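Local coordinates for hypothetical protein PH1320 (Pyrococcus horikoshii, PDB 2E87) that binds GDP and is probably a GTP-binding protein of the Obg type, though its cellular function is unknown, at residues Lys38-Lys41 / Ala42-Glu46; Val50-Val53 / Ser54-Arg58. All coordinates share one frame; numbering follows the deposited sequence.

Interaction 1. Residues Lys38-Lys41 / Ala42-Glu46; sequences KVKK and ARLRE
The first turns of helix 38-67 carry this local contact, in which Val39 meets Arg43 and Lys40 meets both Arg43 and Leu44. Main-chain bonds of the i to i+4 kind hold the turn: Arg43 N reaches Val39 O at 3.0 Å and Leu44 N reaches Lys40 O at 2.9 Å. The next one, Arg45 N to Lys41 O, is weak. Arg43 sets out trans (chi1 179°) and then bends at chi3, which folds it back along the helix. Its guanidinium lays one face over Lys40 CA, and NH2 sits 3.8 Å from Lys40 CG. NH1 comes within 3.9 Å of Val39 CG1 and also makes weak hydrogen bonds to Ser119 and Asn120. This start of helix 38-67, within the NOG1 N-terminal helical domain, lies at the surface, and Val39 and Arg43 both lean on Ile125 of helix 122-142. Farther out, the Lys40 chain bends at chi4 and brings NZ to 3.8 Å from Leu44 CD1. Cutting Leu44 back to an alanine is likely to open a gap beside Phe32 and Arg35 and to leave the end of Lys40 freer to turn. Arg45, whose CG passes 3.5 Å from Lys41 O, directs NE to the carbonyl of Ala29.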
ATOM      1  N   LYS A  38      38.294 -39.126 -18.016  1.00 70.28           N
ATOM      2  CA  LYS A  38      38.698 -38.066 -17.087  1.00 69.98           C
ATOM      3  C   LYS A  38      38.054 -36.743 -17.513  1.00 72.47           C
ATOM      4  O   LYS A  38      37.410 -36.060 -16.707  1.00 72.26           O
ATOM      5  CB  LYS A  38      40.224 -37.882 -17.068  1.00 72.61           C
ATOM      6  CG  LYS A  38      40.688 -36.734 -16.140  1.00 75.49           C
ATOM      7  CD  LYS A  38      42.121 -36.227 -16.422  1.00 74.42           C
ATOM      8  CE  LYS A  38      42.514 -35.091 -15.456  1.00 66.75           C
ATOM      9  NZ  LYS A  38      43.832 -34.427 -15.760  1.00 60.36           N
ATOM     10  N   VAL A  39      38.236 -36.395 -18.788  1.00 69.99           N
ATOM     11  CA  VAL A  39      37.702 -35.164 -19.368  1.00 65.06           C
ATOM     12  C   VAL A  39      36.184 -35.121 -19.352  1.00 60.94           C
ATOM     13  O   VAL A  39      35.593 -34.056 -19.203  1.00 59.41           O
ATOM     14  CB  VAL A  39      38.189 -34.979 -20.829  1.00 66.00           C
ATOM     15  CG1 VAL A  39      37.342 -33.940 -21.548  1.00 65.89           C
ATOM     16  CG2 VAL A  39      39.637 -34.539 -20.830  1.00 63.76           C
ATOM     17  N   LYS A  40      35.558 -36.278 -19.506  1.00 57.97           N
ATOM     18  CA  LYS A  40      34.106 -36.361 -19.504  1.00 59.33           C
ATOM     19  C   LYS A  40      33.578 -36.021 -18.109  1.00 60.28           C
ATOM     20  O   LYS A  40      32.552 -35.354 -17.969  1.00 59.93           O
ATOM     21  CB  LYS A  40      33.662 -37.773 -19.905  1.00 60.93           C
ATOM     22  CG  LYS A  40      32.165 -37.920 -20.172  1.00 68.55           C
ATOM     23  CD  LYS A  40      31.769 -39.374 -20.428  1.00 69.76           C
ATOM     24  CE  LYS A  40      30.365 -39.489 -21.029  1.00 72.55           C
ATOM     25  NZ  LYS A  40      29.308 -38.852 -20.200  1.00 68.00           N
ATOM     26  N   LYS A  41      34.298 -36.479 -17.084  1.00 61.63           N
ATOM     27  CA  LYS A  41      33.928 -36.256 -15.685  1.00 57.49           C
ATOM     28  C   LYS A  41      34.027 -34.795 -15.279  1.00 53.09           C
ATOM     29  O   LYS A  41      33.156 -34.280 -14.586  1.00 46.70           O
ATOM     30  CB  LYS A  41      34.797 -37.117 -14.758  1.00 61.61           C
ATOM     31  CG  LYS A  41      34.449 -38.601 -14.815  1.00 68.77           C
ATOM     32  CD  LYS A  41      35.141 -39.399 -13.718  1.00 76.47           C
ATOM     33  CE  LYS A  41      34.666 -40.847 -13.727  1.00 81.69           C
ATOM     34  NZ  LYS A  41      35.458 -41.733 -12.824  1.00 85.52           N
ATOM     35  N   ALA A  42      35.098 -34.134 -15.700  1.00 49.60           N
ATOM     36  CA  ALA A  42      35.270 -32.723 -15.404  1.00 51.95           C
ATOM     37  C   ALA A  42      34.152 -31.963 -16.133  1.00 53.38           C
ATOM     38  O   ALA A  42      33.508 -31.075 -15.566  1.00 51.68           O
ATOM     39  CB  ALA A  42      36.636 -32.254 -15.885  1.00 48.11           C
ATOM     40  N   ARG A  43      33.914 -32.349 -17.384  1.00 53.69           N
ATOM     41  CA  ARG A  43      32.894 -31.734 -18.220  1.00 54.06           C
ATOM     42  C   ARG A  43      31.484 -31.847 -17.628  1.00 54.44           C
ATOM     43  O   ARG A  43      30.697 -30.905 -17.711  1.00 55.39           O
ATOM     44  CB  ARG A  43      32.945 -32.346 -19.628  1.00 56.04           C
ATOM     45  CG  ARG A  43      31.903 -31.809 -20.611  1.00 59.92           C
ATOM     46  CD  ARG A  43      32.218 -32.209 -22.056  1.00 64.78           C
ATOM     47  NE  ARG A  43      32.154 -33.654 -22.285  1.00 69.49           N
ATOM     48  CZ  ARG A  43      33.017 -34.332 -23.042  1.00 72.45           C
ATOM     49  NH1 ARG A  43      34.021 -33.705 -23.650  1.00 64.90           N
ATOM     50  NH2 ARG A  43      32.887 -35.644 -23.181  1.00 73.52           N
ATOM     51  N   LEU A  44      31.159 -32.989 -17.028  1.00 53.04           N
ATOM     52  CA  LEU A  44      29.837 -33.165 -16.428  1.00 50.64           C
ATOM     53  C   LEU A  44      29.752 -32.420 -15.106  1.00 48.09           C
ATOM     54  O   LEU A  44      28.667 -32.122 -14.623  1.00 52.68           O
ATOM     55  CB  LEU A  44      29.537 -34.643 -16.165  1.00 49.31           C
ATOM     56  CG  LEU A  44      29.546 -35.612 -17.350  1.00 54.49           C
ATOM     57  CD1 LEU A  44      29.216 -37.012 -16.852  1.00 55.01           C
ATOM     58  CD2 LEU A  44      28.539 -35.163 -18.393  1.00 57.72           C
ATOM     59  N   ARG A  45      30.897 -32.147 -14.503  1.00 44.54           N
ATOM     60  CA  ARG A  45      30.908 -31.432 -13.240  1.00 48.49           C
ATOM     61  C   ARG A  45      30.695 -29.957 -13.521  1.00 42.06           C
ATOM     62  O   ARG A  45      29.908 -29.296 -12.846  1.00 40.93           O
ATOM     63  CB  ARG A  45      32.245 -31.619 -12.498  1.00 47.33           C
ATOM     64  CG  ARG A  45      32.270 -32.797 -11.556  1.00 57.23           C
ATOM     65  CD  ARG A  45      33.292 -32.627 -10.440  1.00 61.46           C
ATOM     66  NE  ARG A  45      33.350 -33.820  -9.597  1.00 65.18           N
ATOM     67  CZ  ARG A  45      34.080 -34.896  -9.881  1.00 69.90           C
ATOM     68  NH1 ARG A  45      34.823 -34.925 -10.981  1.00 69.36           N
ATOM     69  NH2 ARG A  45      34.053 -35.949  -9.075  1.00 69.30           N
ATOM     70  N   GLU A  46      31.418 -29.459 -14.520  1.00 37.90           N
ATOM     71  CA  GLU A  46      31.338 -28.068 -14.914  1.00 41.83           C
ATOM     72  C   GLU A  46      29.921 -27.750 -15.375  1.00 43.46           C
ATOM     73  O   GLU A  46      29.399 -26.675 -15.090  1.00 43.49           O
ATOM     74  CB  GLU A  46      32.364 -27.795 -16.006  1.00 43.08           C
ATOM     75  CG  GLU A  46      33.788 -28.045 -15.533  1.00 44.03           C
ATOM     76  CD  GLU A  46      34.263 -27.022 -14.511  1.00 43.85           C
ATOM     77  OE1 GLU A  46      33.437 -26.515 -13.735  1.00 40.00           O
ATOM     78  OE2 GLU A  46      35.475 -26.737 -14.465  1.00 48.57           O
TER

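Interaction 2. Residues Val50-Val53 / Ser54-Arg58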
ATOM      1  N   VAL A  50      27.371 -25.034 -13.717  1.00 37.32           N
ATOM      2  CA  VAL A  50      26.666 -24.005 -14.473  1.00 36.70           C
ATOM      3  C   VAL A  50      25.161 -24.045 -14.223  1.00 39.63           C
ATOM      4  O   VAL A  50      24.522 -23.004 -14.107  1.00 43.11           O
ATOM      5  CB  VAL A  50      26.948 -24.137 -15.978  1.00 36.76           C
ATOM      6  CG1 VAL A  50      25.975 -23.286 -16.767  1.00 38.01           C
ATOM      7  CG2 VAL A  50      28.365 -23.702 -16.265  1.00 34.57           C
ATOM      8  N   ARG A  51      24.598 -25.242 -14.112  1.00 41.06           N
ATOM      9  CA  ARG A  51      23.166 -25.373 -13.876  1.00 41.35           C
ATOM     10  C   ARG A  51      22.768 -25.014 -12.459  1.00 43.02           C
ATOM     11  O   ARG A  51      21.708 -24.434 -12.241  1.00 44.21           O
ATOM     12  CB  ARG A  51      22.684 -26.798 -14.166  1.00 45.16           C
ATOM     13  CG  ARG A  51      22.849 -27.245 -15.594  1.00 48.46           C
ATOM     14  CD  ARG A  51      21.774 -28.256 -15.944  1.00 58.46           C
ATOM     15  NE  ARG A  51      22.049 -28.932 -17.208  1.00 70.87           N
ATOM     16  CZ  ARG A  51      22.915 -29.933 -17.343  1.00 76.68           C
ATOM     17  NH1 ARG A  51      23.589 -30.379 -16.286  1.00 76.36           N
ATOM     18  NH2 ARG A  51      23.105 -30.487 -18.536  1.00 77.95           N
ATOM     19  N   THR A  52      23.605 -25.380 -11.493  1.00 38.04           N
ATOM     20  CA  THR A  52      23.304 -25.100 -10.100  1.00 35.99           C
ATOM     21  C   THR A  52      23.358 -23.592  -9.840  1.00 37.69           C
ATOM     22  O   THR A  52      22.496 -23.044  -9.154  1.00 39.21           O
ATOM     23  CB  THR A  52      24.285 -25.851  -9.159  1.00 38.32           C
ATOM     24  OG1 THR A  52      24.316 -27.237  -9.515  1.00 36.22           O
ATOM     25  CG2 THR A  52      23.831 -25.737  -7.701  1.00 25.73           C
ATOM     26  N   VAL A  53      24.358 -22.910 -10.388  1.00 37.39           N
ATOM     27  CA  VAL A  53      24.440 -21.467 -10.189  1.00 34.01           C
ATOM     28  C   VAL A  53      23.223 -20.839 -10.818  1.00 34.52           C
ATOM     29  O   VAL A  53      22.579 -19.989 -10.226  1.00 36.94           O
ATOM     30  CB  VAL A  53      25.682 -20.848 -10.846  1.00 31.73           C
ATOM     31  CG1 VAL A  53      25.558 -19.304 -10.869  1.00 23.28           C
ATOM     32  CG2 VAL A  53      26.920 -21.269 -10.078  1.00 28.05           C
ATOM     33  N   SER A  54      22.900 -21.273 -12.023  1.00 38.67           N
ATOM     34  CA  SER A  54      21.748 -20.724 -12.720  1.00 40.90           C
ATOM     35  C   SER A  54      20.449 -20.911 -11.944  1.00 42.70           C
ATOM     36  O   SER A  54      19.658 -19.977 -11.818  1.00 43.84           O
ATOM     37  CB  SER A  54      21.614 -21.355 -14.102  1.00 41.73           C
ATOM     38  OG  SER A  54      20.550 -20.759 -14.815  1.00 49.46           O
ATOM     39  N   ASN A  55      20.241 -22.107 -11.403  1.00 42.62           N
ATOM     40  CA  ASN A  55      19.019 -22.385 -10.663  1.00 43.89           C
ATOM     41  C   ASN A  55      18.892 -21.700  -9.332  1.00 40.50           C
ATOM     42  O   ASN A  55      17.810 -21.251  -8.965  1.00 39.53           O
ATOM     43  CB  ASN A  55      18.838 -23.883 -10.454  1.00 45.51           C
ATOM     44  CG  ASN A  55      18.102 -24.518 -11.589  1.00 53.01           C
ATOM     45  OD1 ASN A  55      18.673 -24.753 -12.651  1.00 52.24           O
ATOM     46  ND2 ASN A  55      16.805 -24.775 -11.388  1.00 62.09           N
ATOM     47  N   VAL A  56      19.988 -21.630  -8.596  1.00 35.32           N
ATOM     48  CA  VAL A  56      19.945 -20.998  -7.299  1.00 35.98           C
ATOM     49  C   VAL A  56      19.658 -19.511  -7.443  1.00 37.07           C
ATOM     50  O   VAL A  56      18.845 -18.964  -6.714  1.00 39.27           O
ATOM     51  CB  VAL A  56      21.264 -21.239  -6.545  1.00 33.04           C
ATOM     52  CG1 VAL A  56      21.350 -20.353  -5.319  1.00 28.38           C
ATOM     53  CG2 VAL A  56      21.325 -22.693  -6.136  1.00 35.20           C
ATOM     54  N   VAL A  57      20.311 -18.864  -8.401  1.00 37.35           N
ATOM     55  CA  VAL A  57      20.087 -17.440  -8.608  1.00 36.83           C
ATOM     56  C   VAL A  57      18.663 -17.180  -9.086  1.00 40.15           C
ATOM     57  O   VAL A  57      17.962 -16.329  -8.541  1.00 45.69           O
ATOM     58  CB  VAL A  57      21.065 -16.859  -9.646  1.00 28.03           C
ATOM     59  CG1 VAL A  57      20.621 -15.465 -10.041  1.00 31.19           C
ATOM     60  CG2 VAL A  57      22.469 -16.837  -9.080  1.00 22.98           C
ATOM     61  N   ARG A  58      18.233 -17.922 -10.101  1.00 41.12           N
ATOM     62  CA  ARG A  58      16.907 -17.720 -10.647  1.00 38.98           C
ATOM     63  C   ARG A  58      15.813 -18.042  -9.648  1.00 42.36           C
ATOM     64  O   ARG A  58      14.790 -17.375  -9.620  1.00 40.83           O
ATOM     65  CB  ARG A  58      16.750 -18.520 -11.938  1.00 36.15           C
ATOM     66  CG  ARG A  58      17.491 -17.885 -13.120  1.00 37.58           C
ATOM     67  CD  ARG A  58      17.870 -18.913 -14.178  1.00 47.19           C
ATOM     68  NE  ARG A  58      16.709 -19.675 -14.591  1.00 59.37           N
ATOM     69  CZ  ARG A  58      16.597 -20.989 -14.477  1.00 58.26           C
ATOM     70  NH1 ARG A  58      17.586 -21.707 -13.968  1.00 57.23           N
ATOM     71  NH2 ARG A  58      15.476 -21.579 -14.858  1.00 64.51           N
TER
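A buried i to i+4 contact within helix 38-67 links Val53 to Val57 and Thr52 to Val56, deep among the helices of the N-terminal domain. Val53 CG1 and Val57 CG2 face each other at 4.3 Å, an apolar pair on one flank of the helix. Both valines have CG1 anti to the backbone N (chi1 168°), which leaves CG2 of Val57 beside its own N and 3.4 Å from Val53 O. The same carbonyl accepts Val57 N at 3.1 Å, with a nearly straight N-H...O angle of 167°. In the neighbouring i to i+4 pair, Thr52 CG2 approaches Val56 CG2 at 4.2 Å, and Val56 N bonds to Thr52 O at 2.9 Å. The Thr52 hydroxyl turns back to the carbonyl of Leu48. In this helical bundle the valines serve more than one neighbour: Val53 touches Ala25 of helix 14-30 and Tyr133 and Val136 of helix 122-142, while Val57 meets Leu17, Ala21, Leu140 and, on helix 88-117, Ile105. Ser54 adds a polar link to helix 88-117. Its CB lies 3.3 Å from Val50 O, and its OG hydrogen-bonds to Glu109 of that helix. Arg58, bent at chi3, returns NH1 toward that hydroxyl in a weak bond, 3.2 Å from Ser54 OG, and NH1 also forms a long, weak ion pair with Glu109.

Both contacts lie on helix 38-67, in series along the chain: interaction 1 takes up its first turns and interaction 2 follows, their centres about 18 Å apart. All four segments fall within the NOG1 N-terminal helical domain, and both contacts face helix 122-142. Helix 14-30 borders both as well, through one backbone carbonyl at interaction 1 and through packed side chains at interaction 2, where helix 88-117 joins. Interaction 1 is a surface contact, its centre about 51 Å from the centre of the chain, whereas interaction 2 is buried, its centre about 33 Å from that point. One long helix thus runs from the far tip of the bundle into its core, and both contacts lie away from the GDP site.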